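Local coordinates for cysteine desulfurase (PDB 5B89), which probably catalyses the pyridoxal-phosphate-dependent transfer of sulfur from L-cysteine to a sulfur carrier, releasing L-alanine, at residues Leu112-Leu117 with Gln142-Lys147; Gly245-Arg250 with Asp255-Pro260. All coordinates share one frame; numbering follows the deposited sequence.

Interaction 1 (Leu112-Leu117 with Gln142-Lys147); sequences LVALGL and QRLATK
Ala-114 and Leu-144 stand where the two helices come nearest: the CA atoms of Ala-114 and Leu-144 are 7.1 Å apart. The small methyl of Ala-114 permits this approach, and the branched end of Leu-144 lies against it: CD2 of Leu-144 is 4.0 Å from the carbonyl O of Ala-114 and 4.4 Å from its CB. With CG anti to the backbone N (chi1 -170°), Leu-144 carries both methyls across to that helix.

The other contact sets a methyl against a charged group. CD2 of Leu-115 lies 4.0 Å from NH2 of Arg-143, a van der Waals contact in which the methyl comes obliquely to the guanidinium. CG of Leu-115 stands beside its backbone N (chi1 -72°), while the Arg-143 chain runs straight through its first two torsions and turns at chi3 (59°). NH1 of Arg-143 hydrogen-bonds to O of Pro-260 of the second subunit, so a long side chain with a polar end suits this partly exposed place.

No hydrogen bond joins the two segments. Helices 106-117 and 139-148 pack side by side here in the large domain of a fold type I pyridoxal-phosphate enzyme, at the edge of the subunit interface.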
loop_
_atom_site.group_PDB
_atom_site.type_symbol
_atom_site.label_atom_id
_atom_site.label_comp_id
_atom_site.label_asym_id
_atom_site.label_seq_id
_atom_site.Cartn_x
_atom_site.Cartn_y
_atom_site.Cartn_z
ATOM N N LEU B 112 4.581 -9.632 6.447
ATOM C CA LEU B 112 5.692 -10.014 5.550
ATOM C C LEU B 112 6.798 -10.693 6.312
ATOM O O LEU B 112 7.417 -11.626 5.757
ATOM C CB LEU B 112 6.212 -8.819 4.763
ATOM C CG LEU B 112 5.241 -8.203 3.771
ATOM C CD1 LEU B 112 5.985 -7.010 3.177
ATOM C CD2 LEU B 112 4.763 -9.200 2.750
ATOM N N VAL B 113 7.096 -10.252 7.504
ATOM C CA VAL B 113 8.122 -10.933 8.308
ATOM C C VAL B 113 7.714 -12.372 8.543
ATOM O O VAL B 113 8.577 -13.278 8.341
ATOM C CB VAL B 113 8.444 -10.210 9.628
ATOM C CG1 VAL B 113 9.478 -10.977 10.511
ATOM C CG2 VAL B 113 8.904 -8.793 9.390
ATOM N N ALA B 114 6.509 -12.569 9.028
ATOM C CA ALA B 114 6.078 -13.948 9.360
ATOM C C ALA B 114 6.042 -14.765 8.054
ATOM O O ALA B 114 6.516 -15.989 8.096
ATOM C CB ALA B 114 4.695 -13.924 10.007
ATOM N N LEU B 115 5.559 -14.255 6.919
ATOM C CA LEU B 115 5.471 -15.051 5.716
ATOM C C LEU B 115 6.869 -15.294 5.234
ATOM O O LEU B 115 7.115 -16.466 4.828
ATOM C CB LEU B 115 4.703 -14.269 4.666
ATOM C CG LEU B 115 3.174 -14.159 4.955
ATOM C CD1 LEU B 115 2.522 -13.146 4.005
ATOM C CD2 LEU B 115 2.456 -15.495 4.803
ATOM N N GLY B 116 7.772 -14.342 5.267
ATOM C CA GLY B 116 9.103 -14.515 4.745
ATOM C C GLY B 116 10.063 -15.343 5.562
ATOM O O GLY B 116 11.051 -15.765 5.043
ATOM N N LEU B 117 9.737 -15.549 6.821
ATOM C CA LEU B 117 10.561 -16.351 7.697
ATOM C C LEU B 117 9.924 -17.681 8.043
ATOM O O LEU B 117 10.525 -18.418 8.690
ATOM C CB LEU B 117 10.865 -15.654 9.030
ATOM C CG LEU B 117 11.709 -14.393 8.948
ATOM C CD1 LEU B 117 11.893 -13.834 10.337
ATOM C CD2 LEU B 117 13.054 -14.666 8.320
ATOM N N GLN B 142 0.406 -16.162 15.696
ATOM C CA GLN B 142 -0.591 -17.227 16.003
ATOM C C GLN B 142 -0.830 -18.113 14.870
ATOM O O GLN B 142 -0.906 -19.366 15.062
ATOM C CB GLN B 142 -1.912 -16.600 16.460
ATOM C CG GLN B 142 -1.853 -15.988 17.823
ATOM C CD GLN B 142 -3.161 -15.282 18.161
ATOM O OE1 GLN B 142 -3.795 -14.705 17.262
ATOM N NE2 GLN B 142 -3.522 -15.259 19.394
ATOM N N ARG B 143 -1.016 -17.606 13.667
ATOM C CA ARG B 143 -1.230 -18.378 12.440
ATOM C C ARG B 143 -0.040 -19.238 12.202
ATOM O O ARG B 143 -0.195 -20.458 11.933
ATOM C CB ARG B 143 -1.593 -17.489 11.203
ATOM C CG ARG B 143 -1.812 -18.219 9.916
ATOM C CD ARG B 143 -2.156 -17.203 8.762
ATOM N NE ARG B 143 -1.123 -16.210 8.550
ATOM C CZ ARG B 143 -1.217 -15.151 7.733
ATOM N NH1 ARG B 143 -2.336 -14.984 7.048
ATOM N NH2 ARG B 143 -0.153 -14.281 7.636
ATOM N N LEU B 144 1.160 -18.691 12.270
ATOM C CA LEU B 144 2.410 -19.454 11.941
ATOM C C LEU B 144 2.506 -20.586 12.953
ATOM O O LEU B 144 2.780 -21.781 12.602
ATOM C CB LEU B 144 3.579 -18.505 11.945
ATOM C CG LEU B 144 4.923 -18.957 11.425
ATOM C CD1 LEU B 144 4.745 -19.303 9.954
ATOM C CD2 LEU B 144 5.919 -17.812 11.588
ATOM N N ALA B 145 2.275 -20.281 14.228
ATOM C CA ALA B 145 2.426 -21.300 15.302
ATOM C C ALA B 145 1.394 -22.426 15.129
ATOM O O ALA B 145 1.745 -23.616 15.354
ATOM C CB ALA B 145 2.295 -20.680 16.699
ATOM N N THR B 146 0.183 -22.101 14.727
ATOM C CA THR B 146 -0.893 -23.095 14.514
ATOM C C THR B 146 -0.508 -23.927 13.308
ATOM O O THR B 146 -0.547 -25.144 13.395
ATOM C CB THR B 146 -2.244 -22.427 14.229
ATOM O OG1 THR B 146 -2.599 -21.777 15.412
ATOM C CG2 THR B 146 -3.299 -23.406 13.882
ATOM N N LYS B 147 -0.113 -23.320 12.210
ATOM C CA LYS B 147 0.250 -24.074 11.018
ATOM C C LYS B 147 1.405 -25.037 11.114
ATOM O O LYS B 147 1.343 -26.099 10.581
ATOM C CB LYS B 147 0.587 -23.126 9.878
ATOM C CG LYS B 147 -0.587 -22.565 9.140
ATOM C CD LYS B 147 -0.133 -21.425 8.257
ATOM C CE LYS B 147 0.792 -21.832 7.133
ATOM N NZ LYS B 147 0.510 -20.910 6.001
#

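Interaction 2 (Gly245-Arg250 with Asp255-Pro260); sequences GVLYIR and DTFEPP
Ile-249, at the end of strand 245-249, and Phe-257, in the irregular segment that follows, are the nearest backbone neighbours, yet their CA atoms stand 8.6 Å apart, and with no hydrogen bond between the segments the chain returns as a covering loop held here through side chains.

Phe-257 carries the contact. Its CG is anti to the backbone N (chi1 -175°), which extends the ring from the loop to the strand. Ile-249 meets it at about a right angle: the extended CG1 branch brings CD1 to 3.7 Å from CE2 and 3.8 Å from CD2 of Phe-257, an oblique approach to the CD2-CE2 bond. Leu-247, two residues back and therefore on the same face of the strand, adds a looser touch, its CD2 lying 4.4 Å from CZ of Phe-257. Branched aliphatic residues suit this face, since they bring bulk without polar atoms to a buried place. All three residues are buried, and an aromatic side chain suits the loop position because it has no polar atom to satisfy. Other aromatics complete the surroundings: Phe-284 meets the Phe-257 ring edge-to-face, and Phe-229 meets it with the planes at about 45°.

The alternation of the strand sends Val-246 and Tyr-248 to its other face, where they pack on helix 73-93. Strand 245-249 is antiparallel to both its neighbours, 100-103 and 229-233, in an otherwise parallel seven-stranded sheet. That single reversed strand is a hallmark of the large domain of fold type I pyridoxal-phosphate enzymes. It follows the segment bearing His-235 and Lys-236 of the cofactor pocket, with the side chain of Leu-247 about 11 Å from the bound pyridoxal phosphate.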
loop_
_atom_site.group_PDB
_atom_site.type_symbol
_atom_site.label_atom_id
_atom_site.label_comp_id
_atom_site.label_asym_id
_atom_site.label_seq_id
_atom_site.Cartn_x
_atom_site.Cartn_y
_atom_site.Cartn_z
ATOM N N GLY B 245 4.026 2.308 4.713
ATOM C CA GLY B 245 4.702 1.709 5.861
ATOM C C GLY B 245 6.122 1.401 5.523
ATOM O O GLY B 245 6.562 1.394 4.373
ATOM N N VAL B 246 6.866 1.000 6.564
ATOM C CA VAL B 246 8.279 0.621 6.426
ATOM C C VAL B 246 8.504 -0.728 7.078
ATOM O O VAL B 246 7.946 -1.009 8.122
ATOM C CB VAL B 246 9.171 1.716 7.050
ATOM C CG1 VAL B 246 10.636 1.235 7.111
ATOM C CG2 VAL B 246 9.060 3.010 6.331
ATOM N N LEU B 247 9.287 -1.540 6.383
ATOM C CA LEU B 247 9.854 -2.757 6.926
ATOM C C LEU B 247 11.367 -2.653 6.794
ATOM O O LEU B 247 11.929 -2.588 5.684
ATOM C CB LEU B 247 9.345 -3.997 6.270
ATOM C CG LEU B 247 10.016 -5.353 6.730
ATOM C CD1 LEU B 247 9.799 -5.522 8.166
ATOM C CD2 LEU B 247 9.508 -6.481 5.876
ATOM N N TYR B 248 12.056 -2.646 7.958
ATOM C CA TYR B 248 13.498 -2.801 7.989
ATOM C C TYR B 248 13.859 -4.220 8.111
ATOM O O TYR B 248 13.305 -4.957 8.926
ATOM C CB TYR B 248 14.039 -2.061 9.237
ATOM C CG TYR B 248 15.454 -2.415 9.703
ATOM C CD1 TYR B 248 16.555 -1.935 9.022
ATOM C CD2 TYR B 248 15.626 -3.268 10.722
ATOM C CE1 TYR B 248 17.800 -2.202 9.463
ATOM C CE2 TYR B 248 16.872 -3.573 11.154
ATOM C CZ TYR B 248 17.939 -3.052 10.496
ATOM O OH TYR B 248 19.304 -3.317 10.886
ATOM N N ILE B 249 14.771 -4.621 7.218
ATOM C CA ILE B 249 15.367 -5.976 7.172
ATOM C C ILE B 249 16.839 -5.861 7.282
ATOM O O ILE B 249 17.533 -5.333 6.403
ATOM C CB ILE B 249 15.037 -6.685 5.871
ATOM C CG1 ILE B 249 13.517 -6.761 5.603
ATOM C CG2 ILE B 249 15.701 -8.046 5.816
ATOM C CD1 ILE B 249 13.150 -7.246 4.233
ATOM N N ARG B 250 17.399 -6.282 8.435
ATOM C CA ARG B 250 18.871 -6.212 8.545
ATOM C C ARG B 250 19.567 -7.146 7.522
ATOM O O ARG B 250 19.108 -8.216 7.213
ATOM C CB ARG B 250 19.184 -6.672 9.994
ATOM C CG ARG B 250 20.660 -6.514 10.366
ATOM C CD ARG B 250 20.982 -6.425 11.833
ATOM N NE ARG B 250 20.844 -7.712 12.278
ATOM C CZ ARG B 250 21.865 -8.589 12.445
ATOM N NH1 ARG B 250 23.112 -8.312 12.009
ATOM N NH2 ARG B 250 21.604 -9.792 13.012
ATOM N N ASP B 255 19.900 -13.334 2.773
ATOM C CA ASP B 255 20.004 -14.730 2.189
ATOM C C ASP B 255 19.033 -15.709 2.841
ATOM O O ASP B 255 19.083 -16.880 2.573
ATOM C CB ASP B 255 21.462 -15.287 2.392
ATOM C CG ASP B 255 22.492 -14.619 1.481
ATOM O OD1 ASP B 255 22.093 -14.041 0.450
ATOM O OD2 ASP B 255 23.703 -14.646 1.820
ATOM N N THR B 256 18.191 -15.266 3.762
ATOM C CA THR B 256 17.335 -16.122 4.590
ATOM C C THR B 256 15.848 -15.730 4.247
ATOM O O THR B 256 15.000 -16.530 4.060
ATOM C CB THR B 256 17.552 -15.854 6.117
ATOM O OG1 THR B 256 18.889 -16.189 6.455
ATOM C CG2 THR B 256 16.564 -16.675 7.018
ATOM N N PHE B 257 15.605 -14.424 4.122
ATOM C CA PHE B 257 14.228 -13.938 4.064
ATOM C C PHE B 257 13.635 -14.139 2.703
ATOM O O PHE B 257 14.147 -13.517 1.753
ATOM C CB PHE B 257 14.265 -12.461 4.421
ATOM C CG PHE B 257 12.883 -11.807 4.530
ATOM C CD1 PHE B 257 12.045 -12.109 5.586
ATOM C CD2 PHE B 257 12.468 -10.907 3.622
ATOM C CE1 PHE B 257 10.803 -11.545 5.660
ATOM C CE2 PHE B 257 11.204 -10.308 3.717
ATOM C CZ PHE B 257 10.389 -10.678 4.727
ATOM N N GLU B 258 12.555 -14.894 2.557
ATOM C CA GLU B 258 11.945 -15.137 1.268
ATOM C C GLU B 258 10.953 -14.066 0.927
ATOM O O GLU B 258 10.118 -13.775 1.721
ATOM C CB GLU B 258 11.252 -16.436 1.301
ATOM C CG GLU B 258 10.729 -16.836 -0.018
ATOM C CD GLU B 258 9.731 -17.961 0.053
ATOM O OE1 GLU B 258 8.898 -17.918 -0.866
ATOM O OE2 GLU B 258 9.756 -18.821 0.990
ATOM N N PRO B 259 11.129 -13.337 -0.171
ATOM C CA PRO B 259 10.163 -12.279 -0.483
ATOM C C PRO B 259 8.766 -12.788 -0.610
ATOM O O PRO B 259 8.496 -13.603 -1.527
ATOM C CB PRO B 259 10.663 -11.686 -1.764
ATOM C CG PRO B 259 11.669 -12.598 -2.289
ATOM C CD PRO B 259 12.217 -13.437 -1.205
ATOM N N PRO B 260 7.775 -12.325 0.197
ATOM C CA PRO B 260 6.444 -12.900 0.049
ATOM C C PRO B 260 5.726 -12.438 -1.180
ATOM O O PRO B 260 4.851 -13.109 -1.672
ATOM C CB PRO B 260 5.713 -12.350 1.311
ATOM C CG PRO B 260 6.859 -12.193 2.266
ATOM C CD PRO B 260 7.963 -11.579 1.485
#

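Helix 106-117 joins the two contacts: it supplies one side of interaction 1 and packs against both segments of interaction 2. Gly-116 O probably accepts a hydrogen bond from Glu-258 N (3.0 Å), and the bare CA of Gly-116 lets CE1 of Phe-257 come within 3.5 Å. Interaction 2 is wholly buried and purely apolar, an aromatic ring against aliphatic methyls between sheet and loop. Interaction 1 is only partly buried and pairs two helices, mixing aliphatic packing with a guanidinium near the surface of the subunit. Both border the second subunit, interaction 2 through its loop segment, to which Pro-260 belongs.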